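Local coordinates for protein B-agarase (Saccharophagus degradans, PDB 4BQ2) that hydrolyses the beta-1,4 linkages of agarose as a family 50 exo-beta-agarase, with a calcium ion bound in its carbohydrate-binding-like domain, at residues K533-L538 / S547-F552. Residues are numbered along the deposited sequence; the frame is centred on the assembly and turned at random.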
loop_
_atom_site.group_PDB
_atom_site.type_symbol
_atom_site.label_atom_id
_atom_site.label_comp_id
_atom_site.label_asym_id
_atom_site.label_seq_id
_atom_site.Cartn_x
_atom_site.Cartn_y
_atom_site.Cartn_z
ATOM N N LYS A 533 -1.628 13.221 40.973
ATOM C CA LYS A 533 -0.960 14.030 42.024
ATOM C C LYS A 533 0.067 13.218 42.814
ATOM O O LYS A 533 1.250 13.549 42.832
ATOM C CB LYS A 533 -1.943 14.774 42.964
ATOM C CG LYS A 533 -3.240 15.293 42.346
ATOM C CD LYS A 533 -3.054 16.459 41.384
ATOM C CE LYS A 533 -4.388 16.856 40.778
ATOM N NZ LYS A 533 -4.232 18.041 39.895
ATOM N N THR A 534 -0.382 12.116 43.413
ATOM C CA THR A 534 0.458 11.332 44.298
ATOM C C THR A 534 0.719 9.988 43.650
ATOM O O THR A 534 -0.156 9.459 42.942
ATOM C CB THR A 534 -0.250 11.064 45.654
ATOM O OG1 THR A 534 -1.402 10.253 45.426
ATOM C CG2 THR A 534 -0.704 12.364 46.325
ATOM N N ILE A 535 1.897 9.426 43.915
ATOM C CA ILE A 535 2.206 8.085 43.441
ATOM C C ILE A 535 1.207 7.075 44.030
ATOM O O ILE A 535 1.015 6.005 43.462
ATOM C CB ILE A 535 3.680 7.674 43.726
ATOM C CG1 ILE A 535 4.117 6.437 42.915
ATOM C CG2 ILE A 535 3.903 7.406 45.206
ATOM C CD1 ILE A 535 4.094 6.610 41.398
ATOM N N ALA A 536 0.571 7.413 45.153
ATOM C CA ALA A 536 -0.356 6.477 45.764
ATOM C C ALA A 536 -1.603 6.336 44.884
ATOM O O ALA A 536 -2.133 5.230 44.724
ATOM C CB ALA A 536 -0.706 6.901 47.196
ATOM N N ALA A 537 -2.062 7.445 44.299
ATOM C CA ALA A 537 -3.249 7.390 43.439
ATOM C C ALA A 537 -2.936 6.552 42.198
ATOM O O ALA A 537 -3.757 5.742 41.768
ATOM C CB ALA A 537 -3.723 8.775 43.052
ATOM N N LEU A 538 -1.736 6.733 41.654
ATOM C CA LEU A 538 -1.315 6.013 40.455
ATOM C C LEU A 538 -1.148 4.525 40.793
ATOM O O LEU A 538 -1.613 3.670 40.042
ATOM C CB LEU A 538 -0.018 6.610 39.879
ATOM C CG LEU A 538 0.562 5.862 38.656
ATOM C CD1 LEU A 538 1.266 6.789 37.678
ATOM C CD2 LEU A 538 1.483 4.707 39.038
ATOM N N SER A 547 7.472 3.007 44.851
ATOM C CA SER A 547 7.814 3.654 46.113
ATOM C C SER A 547 7.766 5.180 45.954
ATOM O O SER A 547 7.659 5.916 46.960
ATOM C CB SER A 547 9.192 3.202 46.558
ATOM O OG SER A 547 10.140 3.635 45.606
ATOM N N SER A 548 7.831 5.651 44.696
ATOM C CA SER A 548 7.885 7.105 44.416
ATOM C C SER A 548 7.646 7.466 42.951
ATOM O O SER A 548 7.694 6.600 42.059
ATOM C CB SER A 548 9.244 7.700 44.858
ATOM O OG SER A 548 10.312 7.268 44.031
ATOM N N TRP A 549 7.392 8.753 42.712
ATOM C CA TRP A 549 7.480 9.314 41.353
ATOM C C TRP A 549 8.855 9.109 40.731
ATOM O O TRP A 549 8.968 8.965 39.517
ATOM C CB TRP A 549 7.125 10.796 41.332
ATOM C CG TRP A 549 5.671 11.008 41.415
ATOM C CD1 TRP A 549 5.003 11.612 42.423
ATOM C CD2 TRP A 549 4.687 10.599 40.459
ATOM N NE1 TRP A 549 3.653 11.609 42.171
ATOM C CE2 TRP A 549 3.427 10.995 40.966
ATOM C CE3 TRP A 549 4.741 9.922 39.230
ATOM C CZ2 TRP A 549 2.226 10.755 40.281
ATOM C CZ3 TRP A 549 3.552 9.697 38.545
ATOM C CH2 TRP A 549 2.303 10.102 39.085
ATOM N N ALA A 550 9.896 9.106 41.567
ATOM C CA ALA A 550 11.250 8.891 41.088
ATOM C C ALA A 550 11.454 7.458 40.588
ATOM O O ALA A 550 12.110 7.250 39.555
ATOM C CB ALA A 550 12.266 9.264 42.154
ATOM N N GLU A 551 10.877 6.476 41.287
ATOM C CA GLU A 551 10.880 5.092 40.782
ATOM C C GLU A 551 10.007 4.956 39.529
ATOM O O GLU A 551 10.351 4.249 38.576
ATOM C CB GLU A 551 10.420 4.085 41.844
ATOM C CG GLU A 551 10.693 2.637 41.443
ATOM C CD GLU A 551 10.432 1.614 42.558
ATOM O OE1 GLU A 551 9.554 1.833 43.430
ATOM O OE2 GLU A 551 11.122 0.576 42.550
ATOM N N PHE A 552 8.856 5.623 39.536
ATOM C CA PHE A 552 8.008 5.641 38.353
ATOM C C PHE A 552 8.817 6.147 37.142
ATOM O O PHE A 552 8.737 5.574 36.037
ATOM C CB PHE A 552 6.799 6.545 38.575
ATOM C CG PHE A 552 6.001 6.765 37.331
ATOM C CD1 PHE A 552 5.055 5.831 36.934
ATOM C CD2 PHE A 552 6.244 7.873 36.528
ATOM C CE1 PHE A 552 4.325 6.017 35.776
ATOM C CE2 PHE A 552 5.519 8.063 35.357
ATOM C CZ PHE A 552 4.555 7.136 34.988
#
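Ile535 CD1 lies over one face of the Trp549 indole, 4.1 Å from the centroid of its six-membered ring, in a CH-pi contact. Ile535 CG1 is anti to the backbone N (chi1 -165°), a start that with chi2 brings Ile535 CD1 within 3.9 Å of Phe552 CB. Beta-branched isoleucine suits the place: one arm, CG1 to CD1, reaches the ring while CG2 lies near the backbone at Ser548. One turn further along helix 535-542, Leu538 uses a single methyl, CD1, to touch both Trp549 CH2 and Phe552 CE1, each at 3.7 Å. The aromatic pair meets in turn, Trp549 CZ3 sitting over a face of the Phe552 ring. Leu546 and helix 519-532 complete this small core.

At the polar edge Trp549 NE1 donates to Lys533 O (3.2 Å, 142°), a bent bond reaching the carbonyl from above its plane. Tryptophan suits the place because its indole pairs a broad apolar surface with one N-H donor at the edge. Lys533, the first residue beyond helix 519-532, has positive phi. Thr534 and Ser548 N-cap the two short helices, their hydroxyls accepting from Ala537 N and Glu551 N. The chemistry implies a mainly apolar helix-to-helix joint, with one indole bond tying helix 549-552 to the turn before helix 535-542.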